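PDB 4X2H: NTF2 domain-containing protein from Chaetomium thermophilum, which is of unknown function but carries an NTF2 domain, the fold of nuclear transport factors, and is bound here to a chain of another protein. Local coordinates for residues F149-I154 / A176-R181; M123-S128 / F153-N158; P24-Y29 / T55-D60; Q18-K23 / V85-D90. One frame throughout, in Å; residues are numbered along the deposited sequence.

Interaction 1 (F149-I154 / A176-R181); sequences FNDVFI and ASHKYR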
loop_
_atom_site.group_PDB
_atom_site.type_symbol
_atom_site.label_atom_id
_atom_site.label_comp_id
_atom_site.label_asym_id
_atom_site.label_seq_id
_atom_site.Cartn_x
_atom_site.Cartn_y
_atom_site.Cartn_z
ATOM N N PHE B 149 2.651 -5.258 -11.526
ATOM C CA PHE B 149 1.768 -5.544 -10.402
ATOM C C PHE B 149 1.977 -4.557 -9.285
ATOM O O PHE B 149 3.053 -3.979 -9.125
ATOM C CB PHE B 149 1.940 -6.979 -9.877
ATOM C CG PHE B 149 3.121 -7.177 -8.963
ATOM C CD1 PHE B 149 4.344 -7.565 -9.470
ATOM C CD2 PHE B 149 2.992 -7.027 -7.587
ATOM C CE1 PHE B 149 5.433 -7.766 -8.641
ATOM C CE2 PHE B 149 4.076 -7.227 -6.750
ATOM C CZ PHE B 149 5.300 -7.602 -7.281
ATOM N N ASN B 150 0.899 -4.360 -8.540
ATOM C CA ASN B 150 0.885 -3.531 -7.358
ATOM C C ASN B 150 0.103 -4.273 -6.284
ATOM O O ASN B 150 -1.074 -4.584 -6.469
ATOM C CB ASN B 150 0.268 -2.163 -7.668
ATOM C CG ASN B 150 0.091 -1.306 -6.435
ATOM O OD1 ASN B 150 -0.980 -0.751 -6.207
ATOM N ND2 ASN B 150 1.141 -1.194 -5.633
ATOM N N ASP B 151 0.792 -4.597 -5.193
ATOM C CA ASP B 151 0.208 -5.264 -4.034
ATOM C C ASP B 151 0.128 -4.279 -2.882
ATOM O O ASP B 151 1.061 -3.515 -2.666
ATOM C CB ASP B 151 1.063 -6.466 -3.602
ATOM C CG ASP B 151 0.511 -7.804 -4.065
ATOM O OD1 ASP B 151 -0.720 -7.945 -4.224
ATOM O OD2 ASP B 151 1.328 -8.738 -4.247
ATOM N N VAL B 152 -0.976 -4.286 -2.144
ATOM C CA VAL B 152 -1.016 -3.583 -0.871
ATOM C C VAL B 152 -1.488 -4.539 0.215
ATOM O O VAL B 152 -2.352 -5.384 -0.012
ATOM C CB VAL B 152 -1.917 -2.317 -0.908
ATOM C CG1 VAL B 152 -1.315 -1.262 -1.843
ATOM C CG2 VAL B 152 -3.351 -2.663 -1.281
ATOM N N PHE B 153 -0.874 -4.414 1.386
ATOM C CA PHE B 153 -1.171 -5.267 2.530
ATOM C C PHE B 153 -1.383 -4.431 3.766
ATOM O O PHE B 153 -0.714 -3.412 3.952
ATOM C CB PHE B 153 -0.031 -6.243 2.833
ATOM C CG PHE B 153 0.358 -7.129 1.691
ATOM C CD1 PHE B 153 1.346 -6.740 0.807
ATOM C CD2 PHE B 153 -0.226 -8.376 1.534
ATOM C CE1 PHE B 153 1.733 -7.562 -0.218
ATOM C CE2 PHE B 153 0.154 -9.202 0.504
ATOM C CZ PHE B 153 1.135 -8.800 -0.375
ATOM N N ILE B 154 -2.296 -4.872 4.622
ATOM C CA ILE B 154 -2.293 -4.421 6.000
ATOM C C ILE B 154 -1.749 -5.561 6.855
ATOM O O ILE B 154 -2.297 -6.666 6.868
ATOM C CB ILE B 154 -3.682 -3.983 6.481
ATOM C CG1 ILE B 154 -4.122 -2.747 5.697
ATOM C CG2 ILE B 154 -3.645 -3.656 7.971
ATOM C CD1 ILE B 154 -5.560 -2.346 5.926
ATOM N N ALA B 176 -3.731 -9.024 7.321
ATOM C CA ALA B 176 -5.130 -8.812 7.691
ATOM C C ALA B 176 -5.955 -8.382 6.485
ATOM O O ALA B 176 -7.140 -8.701 6.388
ATOM C CB ALA B 176 -5.231 -7.776 8.785
ATOM N N SER B 177 -5.321 -7.632 5.589
ATOM C CA SER B 177 -5.935 -7.214 4.327
ATOM C C SER B 177 -4.909 -7.306 3.215
ATOM O O SER B 177 -3.713 -7.118 3.447
ATOM C CB SER B 177 -6.478 -5.782 4.401
ATOM O OG SER B 177 -7.574 -5.677 5.288
ATOM N N HIS B 178 -5.390 -7.574 2.006
ATOM C CA HIS B 178 -4.532 -7.744 0.851
ATOM C C HIS B 178 -5.310 -7.377 -0.397
ATOM O O HIS B 178 -6.390 -7.913 -0.625
ATOM C CB HIS B 178 -4.030 -9.186 0.765
ATOM C CG HIS B 178 -3.240 -9.489 -0.470
ATOM N ND1 HIS B 178 -3.082 -10.770 -0.947
ATOM C CD2 HIS B 178 -2.558 -8.685 -1.319
ATOM C CE1 HIS B 178 -2.337 -10.744 -2.040
ATOM N NE2 HIS B 178 -2.009 -9.490 -2.288
ATOM N N LYS B 179 -4.773 -6.444 -1.178
ATOM C CA LYS B 179 -5.300 -6.153 -2.505
ATOM C C LYS B 179 -4.209 -6.336 -3.539
ATOM O O LYS B 179 -3.125 -5.759 -3.430
ATOM C CB LYS B 179 -5.853 -4.735 -2.605
ATOM C CG LYS B 179 -6.891 -4.387 -1.572
ATOM C CD LYS B 179 -7.329 -2.944 -1.743
ATOM C CE LYS B 179 -8.428 -2.567 -0.773
ATOM N NZ LYS B 179 -9.607 -3.467 -0.901
ATOM N N TYR B 180 -4.523 -7.131 -4.552
ATOM C CA TYR B 180 -3.606 -7.412 -5.643
ATOM C C TYR B 180 -4.143 -6.824 -6.931
ATOM O O TYR B 180 -5.329 -6.959 -7.231
ATOM C CB TYR B 180 -3.412 -8.918 -5.782
ATOM C CG TYR B 180 -2.611 -9.360 -6.982
ATOM C CD1 TYR B 180 -3.224 -9.571 -8.208
ATOM C CD2 TYR B 180 -1.251 -9.598 -6.878
ATOM C CE1 TYR B 180 -2.499 -9.996 -9.301
ATOM C CE2 TYR B 180 -0.515 -10.025 -7.965
ATOM C CZ TYR B 180 -1.141 -10.220 -9.172
ATOM O OH TYR B 180 -0.402 -10.648 -10.250
ATOM N N ARG B 181 -3.261 -6.165 -7.675
ATOM C CA ARG B 181 -3.577 -5.669 -9.006
ATOM C C ARG B 181 -2.425 -5.953 -9.949
ATOM O O ARG B 181 -1.266 -5.708 -9.620
ATOM C CB ARG B 181 -3.871 -4.170 -8.985
ATOM C CG ARG B 181 -5.286 -3.823 -8.565
ATOM C CD ARG B 181 -6.276 -4.131 -9.691
ATOM N NE ARG B 181 -7.661 -3.921 -9.284
ATOM C CZ ARG B 181 -8.711 -4.271 -10.018
ATOM N NH1 ARG B 181 -8.537 -4.854 -11.199
ATOM N NH2 ARG B 181 -9.938 -4.039 -9.573
HETATM O O HOH W 1 -3.431 -3.568 -5.337
#
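The buried imidazole of His178 is held by two residues of the facing strand at once, Asp151 at its edge and Phe153 over one face. NE2 of His178 donates to OD1 of Asp151 at 2.8 Å. The oxygen lies in the ring plane, yet the nitrogen comes from above the carboxylate, whose plane is turned 61° from the imidazole. OD1 of Asp151 also reaches CD2 at the edge of Tyr180 (3.2 Å), while OD2 turns to the hydroxyl of Tyr16. Phe153 runs alongside His178 in an offset stack, planes 19° apart, with its CE2 3.3 Å from CD2 of His178. The nearby carboxylate may favour a protonated imidazole; ND1 is hydrogen-bonded to Tyr29 OH.

Strands 145-157 and 173-182 are antiparallel neighbours in the sheet of the NTF2-like fold. Asn150-Arg181, Val152-Lys179 and Ile154-Ser177 are hydrogen-bonded pairs, and a water bridges Asn150 O and, weakly, Lys179 O. A classic beta bulge ends the run: Ala176 and Ser177 both face Ile154, whose O takes Ala176 N at 2.8 Å and Ser177 N only weakly at 3.4 Å. On the face of Val152, away from the aromatic rings, its CG2 rests 3.5 Å from CB of Lys179. There both polar ends look outside the two strands, to the chain of another protein: Lys179 NZ bonds a polar side chain, Arg181 NE an acidic one.

Interaction 2 (M123-S128 / F153-N158); sequences MALTVS and FILVPN
Four backbone hydrogen bonds carry the pairing of 123-128 with 153-158, all with the donor in the carbonyl plane. Leu125 and Phe153 exchange two, from Leu125 N to Phe153 O at 2.8 Å and from Phe153 N to Leu125 O at 2.7 Å; the first is almost straight, 177° at the hydrogen. Met123 and Leu155 form the next hydrogen-bonded pair, Leu155 N reaching Met123 O at 2.8 Å. Between them sits the non-hydrogen-bonded pair Ala124-Ile154, where CA of Ile154 directs its hydrogen at Met123 O from 3.2 Å.

The apolar contacts lie on the face of Met123, Leu125, Phe153 and Leu155. Leu125, its CG anti to the backbone N (chi1 171°), runs alongside Phe153 and sets CD2 3.8 Å from ring atom CD1. CD2 of Leu125 also meets CD1 of Leu155 at 4.2 Å, so it is shared by two side chains of the opposite strand. The Met123 chain bends at chi3 to bring CE across to CB of Leu155 at 4.1 Å, and CG2 of Val127 comes in at the edge of the Phe153 ring.

These two strands form the hairpin 122-135/145-157, with 83-96 beyond 122-135 and 173-182 beyond 145-157. Helix 3-20 lies over the face of Leu125 and Phe153, with Phe11 and Val12 on Leu125, and the chain of another protein packs against Ala124 and Ile154.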
loop_
_atom_site.group_PDB
_atom_site.type_symbol
_atom_site.label_atom_id
_atom_site.label_comp_id
_atom_site.label_asym_id
_atom_site.label_seq_id
_atom_site.Cartn_x
_atom_site.Cartn_y
_atom_site.Cartn_z
ATOM N N MET B 123 0.681 -2.154 10.031
ATOM C CA MET B 123 1.380 -1.531 8.912
ATOM C C MET B 123 0.594 -1.576 7.614
ATOM O O MET B 123 -0.082 -2.559 7.315
ATOM C CB MET B 123 2.733 -2.207 8.700
ATOM C CG MET B 123 3.745 -1.884 9.786
ATOM S SD MET B 123 5.181 -2.969 9.768
ATOM C CE MET B 123 4.448 -4.517 10.301
ATOM N N ALA B 124 0.704 -0.489 6.859
ATOM C CA ALA B 124 0.232 -0.425 5.478
ATOM C C ALA B 124 1.428 -0.578 4.554
ATOM O O ALA B 124 2.297 0.290 4.510
ATOM C CB ALA B 124 -0.487 0.885 5.214
ATOM N N LEU B 125 1.473 -1.694 3.831
ATOM C CA LEU B 125 2.589 -2.021 2.952
ATOM C C LEU B 125 2.150 -1.969 1.500
ATOM O O LEU B 125 1.124 -2.541 1.151
ATOM C CB LEU B 125 3.130 -3.415 3.289
ATOM C CG LEU B 125 4.157 -4.029 2.333
ATOM C CD1 LEU B 125 5.465 -3.260 2.381
ATOM C CD2 LEU B 125 4.373 -5.498 2.669
ATOM N N THR B 126 2.918 -1.279 0.663
ATOM C CA THR B 126 2.680 -1.297 -0.778
ATOM C C THR B 126 3.908 -1.869 -1.481
ATOM O O THR B 126 5.045 -1.568 -1.111
ATOM C CB THR B 126 2.349 0.108 -1.330
ATOM O OG1 THR B 126 2.109 0.024 -2.739
ATOM C CG2 THR B 126 3.478 1.092 -1.066
ATOM N N VAL B 127 3.661 -2.713 -2.478
ATOM C CA VAL B 127 4.722 -3.395 -3.209
ATOM C C VAL B 127 4.417 -3.308 -4.685
ATOM O O VAL B 127 3.278 -3.519 -5.095
ATOM C CB VAL B 127 4.852 -4.879 -2.816
ATOM C CG1 VAL B 127 6.038 -5.515 -3.530
ATOM C CG2 VAL B 127 4.980 -5.034 -1.301
ATOM N N SER B 128 5.432 -3.012 -5.484
ATOM C CA SER B 128 5.251 -2.940 -6.924
ATOM C C SER B 128 6.395 -3.637 -7.639
ATOM O O SER B 128 7.508 -3.734 -7.122
ATOM C CB SER B 128 5.140 -1.484 -7.380
ATOM O OG SER B 128 3.961 -0.888 -6.859
ATOM N N PHE B 153 -0.874 -4.414 1.386
ATOM C CA PHE B 153 -1.171 -5.267 2.530
ATOM C C PHE B 153 -1.383 -4.431 3.766
ATOM O O PHE B 153 -0.714 -3.412 3.952
ATOM C CB PHE B 153 -0.031 -6.243 2.833
ATOM C CG PHE B 153 0.358 -7.129 1.691
ATOM C CD1 PHE B 153 1.346 -6.740 0.807
ATOM C CD2 PHE B 153 -0.226 -8.376 1.534
ATOM C CE1 PHE B 153 1.733 -7.562 -0.218
ATOM C CE2 PHE B 153 0.154 -9.202 0.504
ATOM C CZ PHE B 153 1.135 -8.800 -0.375
ATOM N N ILE B 154 -2.296 -4.872 4.622
ATOM C CA ILE B 154 -2.293 -4.421 6.000
ATOM C C ILE B 154 -1.749 -5.561 6.855
ATOM O O ILE B 154 -2.297 -6.666 6.868
ATOM C CB ILE B 154 -3.682 -3.983 6.481
ATOM C CG1 ILE B 154 -4.122 -2.747 5.697
ATOM C CG2 ILE B 154 -3.645 -3.656 7.971
ATOM C CD1 ILE B 154 -5.560 -2.346 5.926
ATOM N N LEU B 155 -0.651 -5.288 7.545
ATOM C CA LEU B 155 -0.010 -6.282 8.392
ATOM C C LEU B 155 -0.270 -6.000 9.861
ATOM O O LEU B 155 -0.253 -4.844 10.277
ATOM C CB LEU B 155 1.488 -6.314 8.136
ATOM C CG LEU B 155 1.929 -6.638 6.711
ATOM C CD1 LEU B 155 3.423 -6.446 6.604
ATOM C CD2 LEU B 155 1.537 -8.059 6.318
ATOM N N VAL B 156 -0.499 -7.059 10.635
ATOM C CA VAL B 156 -0.704 -6.943 12.082
ATOM C C VAL B 156 0.244 -7.894 12.821
ATOM O O VAL B 156 0.753 -8.855 12.236
ATOM C CB VAL B 156 -2.170 -7.240 12.480
ATOM C CG1 VAL B 156 -3.110 -6.177 11.918
ATOM C CG2 VAL B 156 -2.595 -8.624 12.016
ATOM N N PRO B 157 0.511 -7.619 14.109
ATOM C CA PRO B 157 1.437 -8.458 14.877
ATOM C C PRO B 157 0.978 -9.908 15.010
ATOM O O PRO B 157 -0.210 -10.156 15.220
ATOM C CB PRO B 157 1.460 -7.786 16.254
ATOM C CG PRO B 157 1.025 -6.399 16.023
ATOM C CD PRO B 157 0.056 -6.453 14.884
ATOM N N ASN B 158 1.910 -10.846 14.885
ATOM C CA ASN B 158 1.641 -12.240 15.227
ATOM C C ASN B 158 1.986 -12.460 16.690
ATOM O O ASN B 158 3.153 -12.643 17.036
ATOM C CB ASN B 158 2.443 -13.198 14.342
ATOM C CG ASN B 158 2.082 -14.659 14.584
ATOM O OD1 ASN B 158 1.409 -14.997 15.564
ATOM N ND2 ASN B 158 2.537 -15.532 13.696
#

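Interaction 3 (P24-Y29 / T55-D60); sequences PVASGY and TPEEWD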
loop_
_atom_site.group_PDB
_atom_site.type_symbol
_atom_site.label_atom_id
_atom_site.label_comp_id
_atom_site.label_asym_id
_atom_site.label_seq_id
_atom_site.Cartn_x
_atom_site.Cartn_y
_atom_site.Cartn_z
ATOM N N PRO B 24 2.875 -22.347 -0.757
ATOM C CA PRO B 24 1.693 -21.601 -0.303
ATOM C C PRO B 24 2.031 -20.391 0.564
ATOM O O PRO B 24 3.018 -20.418 1.302
ATOM C CB PRO B 24 0.913 -22.643 0.502
ATOM C CG PRO B 24 1.950 -23.584 0.996
ATOM C CD PRO B 24 3.001 -23.649 -0.077
ATOM N N VAL B 25 1.213 -19.345 0.473
ATOM C CA VAL B 25 1.385 -18.157 1.308
ATOM C C VAL B 25 0.279 -18.023 2.357
ATOM O O VAL B 25 0.258 -17.055 3.108
ATOM C CB VAL B 25 1.426 -16.864 0.459
ATOM C CG1 VAL B 25 2.676 -16.835 -0.408
ATOM C CG2 VAL B 25 0.173 -16.725 -0.398
ATOM N N ALA B 26 -0.622 -19.000 2.421
ATOM C CA ALA B 26 -1.777 -18.921 3.319
ATOM C C ALA B 26 -1.372 -18.786 4.790
ATOM O O ALA B 26 -2.097 -18.188 5.591
ATOM C CB ALA B 26 -2.668 -20.141 3.134
ATOM N N SER B 27 -0.216 -19.334 5.147
ATOM C CA SER B 27 0.252 -19.272 6.527
ATOM C C SER B 27 0.636 -17.847 6.929
ATOM O O SER B 27 0.827 -17.562 8.114
ATOM C CB SER B 27 1.443 -20.209 6.733
ATOM O OG SER B 27 2.611 -19.695 6.121
ATOM N N GLY B 28 0.736 -16.956 5.947
ATOM C CA GLY B 28 1.079 -15.567 6.206
ATOM C C GLY B 28 -0.122 -14.682 6.508
ATOM O O GLY B 28 0.033 -13.483 6.737
ATOM N N TYR B 29 -1.315 -15.271 6.509
ATOM C CA TYR B 29 -2.557 -14.531 6.757
ATOM C C TYR B 29 -3.090 -14.772 8.166
ATOM O O TYR B 29 -2.739 -15.764 8.805
ATOM C CB TYR B 29 -3.617 -14.922 5.732
ATOM C CG TYR B 29 -3.289 -14.479 4.329
ATOM C CD1 TYR B 29 -2.345 -15.161 3.570
ATOM C CD2 TYR B 29 -3.912 -13.375 3.763
ATOM C CE1 TYR B 29 -2.040 -14.765 2.292
ATOM C CE2 TYR B 29 -3.608 -12.971 2.472
ATOM C CZ TYR B 29 -2.667 -13.669 1.750
ATOM O OH TYR B 29 -2.355 -13.282 0.474
ATOM N N THR B 55 -10.907 -16.876 1.061
ATOM C CA THR B 55 -9.854 -17.408 1.925
ATOM C C THR B 55 -8.470 -17.366 1.276
ATOM O O THR B 55 -8.354 -17.375 0.050
ATOM C CB THR B 55 -10.143 -18.869 2.322
ATOM O OG1 THR B 55 -10.161 -19.688 1.145
ATOM C CG2 THR B 55 -11.476 -18.980 3.047
ATOM N N PRO B 56 -7.410 -17.334 2.106
ATOM C CA PRO B 56 -6.025 -17.428 1.629
ATOM C C PRO B 56 -5.772 -18.717 0.861
ATOM O O PRO B 56 -4.953 -18.743 -0.062
ATOM C CB PRO B 56 -5.200 -17.404 2.925
ATOM C CG PRO B 56 -6.068 -16.784 3.930
ATOM C CD PRO B 56 -7.471 -17.145 3.566
ATOM N N GLU B 57 -6.466 -19.782 1.251
ATOM C CA GLU B 57 -6.333 -21.072 0.581
ATOM C C GLU B 57 -6.777 -20.988 -0.875
ATOM O O GLU B 57 -6.152 -21.577 -1.759
ATOM C CB GLU B 57 -7.148 -22.147 1.308
ATOM C CG GLU B 57 -6.499 -22.674 2.589
ATOM C CD GLU B 57 -6.583 -21.702 3.755
ATOM O OE1 GLU B 57 -5.878 -21.935 4.761
ATOM O OE2 GLU B 57 -7.351 -20.717 3.682
ATOM N N GLU B 58 -7.858 -20.254 -1.125
ATOM C CA GLU B 58 -8.351 -20.092 -2.487
ATOM C C GLU B 58 -7.365 -19.270 -3.311
ATOM O O GLU B 58 -7.121 -19.566 -4.482
ATOM C CB GLU B 58 -9.733 -19.433 -2.498
ATOM C CG GLU B 58 -10.312 -19.283 -3.899
ATOM C CD GLU B 58 -11.726 -18.734 -3.907
ATOM O OE1 GLU B 58 -12.211 -18.375 -5.002
ATOM O OE2 GLU B 58 -12.356 -18.664 -2.828
ATOM N N TRP B 59 -6.795 -18.242 -2.693
ATOM C CA TRP B 59 -5.771 -17.427 -3.340
ATOM C C TRP B 59 -4.573 -18.287 -3.742
ATOM O O TRP B 59 -4.047 -18.137 -4.841
ATOM C CB TRP B 59 -5.359 -16.285 -2.404
ATOM C CG TRP B 59 -4.137 -15.493 -2.798
ATOM C CD1 TRP B 59 -3.110 -15.128 -1.974
ATOM C CD2 TRP B 59 -3.821 -14.952 -4.090
ATOM N NE1 TRP B 59 -2.178 -14.400 -2.667
ATOM C CE2 TRP B 59 -2.590 -14.275 -3.969
ATOM C CE3 TRP B 59 -4.459 -14.971 -5.334
ATOM C CZ2 TRP B 59 -1.982 -13.633 -5.042
ATOM C CZ3 TRP B 59 -3.848 -14.338 -6.403
ATOM C CH2 TRP B 59 -2.629 -13.670 -6.248
ATOM N N ASP B 60 -4.155 -19.203 -2.870
ATOM C CA ASP B 60 -3.084 -20.138 -3.218
ATOM C C ASP B 60 -3.463 -20.982 -4.439
ATOM O O ASP B 60 -2.627 -21.260 -5.306
ATOM C CB ASP B 60 -2.752 -21.050 -2.031
ATOM C CG ASP B 60 -1.685 -20.462 -1.111
ATOM O OD1 ASP B 60 -0.761 -19.786 -1.614
ATOM O OD2 ASP B 60 -1.763 -20.685 0.118
#
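The first turn of helix 56-66 meets the loop that follows helix 3-20 in the NTF2-like fold, at a short 3-10 turn, 26-28. Thr55 is the N-cap, its OG1 accepting from Glu58 N, and one turn beyond Pro56, Asp60 reaches across to the loop backbone. OD1 of Asp60 takes Val25 N on the syn lone pair at 2.9 Å, a nearly straight bond, 166° at the hydrogen. OD2 of Asp60 receives a weak one from Ala26 N at 3.1 Å, so the carboxylate spans two successive amides where the 3-10 turn starts. With CB of Pro24 and CB of Ala26 close to OD2, apolar groups crowd round this charge.

Pro56 fills the angle between Ala26 and Tyr29. CB of Pro56 lies 3.7 Å from CB of Ala26 and also over one face of the Tyr29 ring, a CH-pi contact 4.0 Å from the centroid, while CG touches CB of Tyr29. Trp59, its CG anti to the backbone N (chi1 169°), crosses the Tyr29 side chain at about a right angle near the hydroxyl. Tyr15 OH bonds the indole NE1, and Tyr29 OH, the partner of His178 ND1, lies 3.2 Å from CD1 of Trp59.

Interaction 4 (Q18-K23 / V85-D90); sequences QINENK and VRYDVD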
loop_
_atom_site.group_PDB
_atom_site.type_symbol
_atom_site.label_atom_id
_atom_site.label_comp_id
_atom_site.label_asym_id
_atom_site.label_seq_id
_atom_site.Cartn_x
_atom_site.Cartn_y
_atom_site.Cartn_z
ATOM N N GLN B 18 7.899 -17.491 -1.687
ATOM C CA GLN B 18 6.971 -18.623 -1.669
ATOM C C GLN B 18 6.298 -18.771 -3.032
ATOM O O GLN B 18 6.253 -19.861 -3.601
ATOM C CB GLN B 18 5.897 -18.460 -0.584
ATOM C CG GLN B 18 6.409 -18.300 0.847
ATOM C CD GLN B 18 7.625 -19.160 1.153
ATOM O OE1 GLN B 18 8.744 -18.656 1.290
ATOM N NE2 GLN B 18 7.411 -20.460 1.263
ATOM N N ILE B 19 5.781 -17.664 -3.554
ATOM C CA ILE B 19 5.075 -17.687 -4.821
ATOM C C ILE B 19 6.014 -18.167 -5.921
ATOM O O ILE B 19 5.672 -19.071 -6.680
ATOM C CB ILE B 19 4.497 -16.303 -5.163
ATOM C CG1 ILE B 19 3.462 -15.911 -4.102
ATOM C CG2 ILE B 19 3.864 -16.309 -6.559
ATOM C CD1 ILE B 19 2.852 -14.534 -4.277
ATOM N N ASN B 20 7.209 -17.590 -5.985
ATOM C CA ASN B 20 8.175 -17.962 -7.018
ATOM C C ASN B 20 8.708 -19.389 -6.882
ATOM O O ASN B 20 9.222 -19.948 -7.849
ATOM C CB ASN B 20 9.348 -16.981 -7.018
ATOM C CG ASN B 20 8.986 -15.639 -7.620
ATOM O OD1 ASN B 20 8.118 -15.550 -8.488
ATOM N ND2 ASN B 20 9.660 -14.587 -7.174
ATOM N N GLU B 21 8.600 -19.971 -5.691
ATOM C CA GLU B 21 9.030 -21.352 -5.483
ATOM C C GLU B 21 7.840 -22.313 -5.455
ATOM O O GLU B 21 7.981 -23.472 -5.071
ATOM C CB GLU B 21 9.847 -21.464 -4.192
ATOM C CG GLU B 21 11.163 -20.702 -4.250
ATOM C CD GLU B 21 12.016 -20.886 -3.013
ATOM O OE1 GLU B 21 11.534 -21.491 -2.031
ATOM O OE2 GLU B 21 13.174 -20.422 -3.028
ATOM N N ASN B 22 6.677 -21.825 -5.883
ATOM C CA ASN B 22 5.459 -22.633 -5.951
ATOM C C ASN B 22 5.048 -23.184 -4.590
ATOM O O ASN B 22 4.616 -24.332 -4.476
ATOM C CB ASN B 22 5.638 -23.780 -6.940
ATOM C CG ASN B 22 5.992 -23.294 -8.328
ATOM O OD1 ASN B 22 5.529 -22.240 -8.764
ATOM N ND2 ASN B 22 6.827 -24.054 -9.028
ATOM N N LYS B 23 5.189 -22.353 -3.565
ATOM C CA LYS B 23 4.816 -22.726 -2.206
ATOM C C LYS B 23 3.644 -21.864 -1.743
ATOM O O LYS B 23 3.429 -20.777 -2.274
ATOM C CB LYS B 23 6.012 -22.573 -1.270
ATOM C CG LYS B 23 7.111 -23.595 -1.525
ATOM C CD LYS B 23 8.395 -23.229 -0.803
ATOM C CE LYS B 23 9.482 -24.263 -1.056
ATOM N NZ LYS B 23 10.816 -23.775 -0.612
ATOM N N VAL B 85 5.574 -18.559 -14.348
ATOM C CA VAL B 85 5.287 -17.255 -13.743
ATOM C C VAL B 85 6.402 -16.844 -12.797
ATOM O O VAL B 85 6.853 -17.647 -11.989
ATOM C CB VAL B 85 3.956 -17.263 -12.956
ATOM C CG1 VAL B 85 3.654 -15.878 -12.396
ATOM C CG2 VAL B 85 2.807 -17.742 -13.831
ATOM N N ARG B 86 6.834 -15.590 -12.886
ATOM C CA ARG B 86 7.855 -15.071 -11.979
ATOM C C ARG B 86 7.528 -13.646 -11.568
ATOM O O ARG B 86 7.308 -12.786 -12.419
ATOM C CB ARG B 86 9.243 -15.118 -12.625
ATOM C CG ARG B 86 10.375 -14.816 -11.643
ATOM C CD ARG B 86 11.736 -14.766 -12.322
ATOM N NE ARG B 86 12.080 -13.439 -12.846
ATOM C CZ ARG B 86 12.338 -13.161 -14.125
ATOM N NH1 ARG B 86 12.278 -14.101 -15.061
ATOM N NH2 ARG B 86 12.653 -11.922 -14.478
ATOM N N TYR B 87 7.491 -13.411 -10.255
ATOM C CA TYR B 87 7.321 -12.071 -9.711
ATOM C C TYR B 87 8.663 -11.452 -9.350
ATOM O O TYR B 87 9.452 -12.047 -8.617
ATOM C CB TYR B 87 6.416 -12.105 -8.474
ATOM C CG TYR B 87 4.969 -12.391 -8.794
ATOM C CD1 TYR B 87 4.526 -13.690 -9.004
ATOM C CD2 TYR B 87 4.045 -11.362 -8.888
ATOM C CE1 TYR B 87 3.199 -13.949 -9.301
ATOM C CE2 TYR B 87 2.724 -11.614 -9.184
ATOM C CZ TYR B 87 2.307 -12.908 -9.391
ATOM O OH TYR B 87 0.990 -13.166 -9.688
ATOM N N ASP B 88 8.905 -10.249 -9.862
ATOM C CA ASP B 88 10.102 -9.477 -9.550
ATOM C C ASP B 88 9.696 -8.214 -8.820
ATOM O O ASP B 88 8.985 -7.388 -9.382
ATOM C CB ASP B 88 10.871 -9.103 -10.822
ATOM C CG ASP B 88 11.645 -10.264 -11.416
ATOM O OD1 ASP B 88 11.514 -11.402 -10.919
ATOM O OD2 ASP B 88 12.383 -10.032 -12.400
ATOM N N VAL B 89 10.137 -8.065 -7.573
ATOM C CA VAL B 89 9.818 -6.877 -6.795
ATOM C C VAL B 89 10.777 -5.746 -7.145
ATOM O O VAL B 89 11.996 -5.929 -7.128
ATOM C CB VAL B 89 9.885 -7.158 -5.279
ATOM C CG1 VAL B 89 9.622 -5.891 -4.484
ATOM C CG2 VAL B 89 8.889 -8.236 -4.904
ATOM N N ASP B 90 10.217 -4.581 -7.455
ATOM C CA ASP B 90 11.005 -3.412 -7.837
ATOM C C ASP B 90 11.085 -2.393 -6.709
ATOM O O ASP B 90 12.077 -1.679 -6.576
ATOM C CB ASP B 90 10.409 -2.750 -9.082
ATOM C CG ASP B 90 10.696 -3.528 -10.354
ATOM O OD1 ASP B 90 11.795 -4.108 -10.472
ATOM O OD2 ASP B 90 9.819 -3.552 -11.244
HETATM O O HOH W 2 5.935 -17.226 -9.529
#
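With CG anti to the carbonyl carbon (chi1 -74°) and chi2 at -29°, Asn20 turns its amide from the last turn of helix 3-20 onto the edge of the strand, edge-on to the backbone N and O of Tyr87, its plane nearly in line with the bonds. Both ends of the amide are used: OD1 of Asn20 accepts from Tyr87 N at 2.8 Å, on a lone pair, and ND2 of Asn20 donates to Tyr87 O at 2.9 Å, likewise on a lone pair. The amide thus imitates a strand neighbour. A water also lies within hydrogen-bonding reach of Asn20 OD1 and Val85 O. Beside this, Ile19 crosses Tyr87 obliquely and lays CG2 3.6 Å from ring atom CD1.

The helix ends here in a Schellman motif, with Asn22, at positive phi, as C-prime and Lys23 N bonded to Gln18 O. Leu63 of helix 56-66 packs on both Ile19 and Tyr87, strand 122-135 is the partner of 83-96 within the sheet, and the Tyr87 hydroxyl bonds that of Tyr180 on strand 173-182.

Interactions 1 and 2 are consecutive pairings within one sheet: they share Phe153 and Ile154 and are stitched further by Asp151 N to Val127 O at 2.7 Å. The sheet goes on to the strand of interaction 4 through Asp90 N, 2.9 Å from Ser128 O. Interaction 3 lies over the His178 end of the aromatic face of interaction 1, Tyr29 OH lying 3.0 Å from His178 ND1, but does not touch interaction 2, the nearest atoms being about 5 Å apart. Tyr180 OH and Tyr87 OH, 2.9 Å apart, join interactions 1 and 4. Interaction 4 meets interaction 3 where the loop after helix 3-20 folds back on it, Val25 CG1 lying 3.6 Å from Gln18 CB.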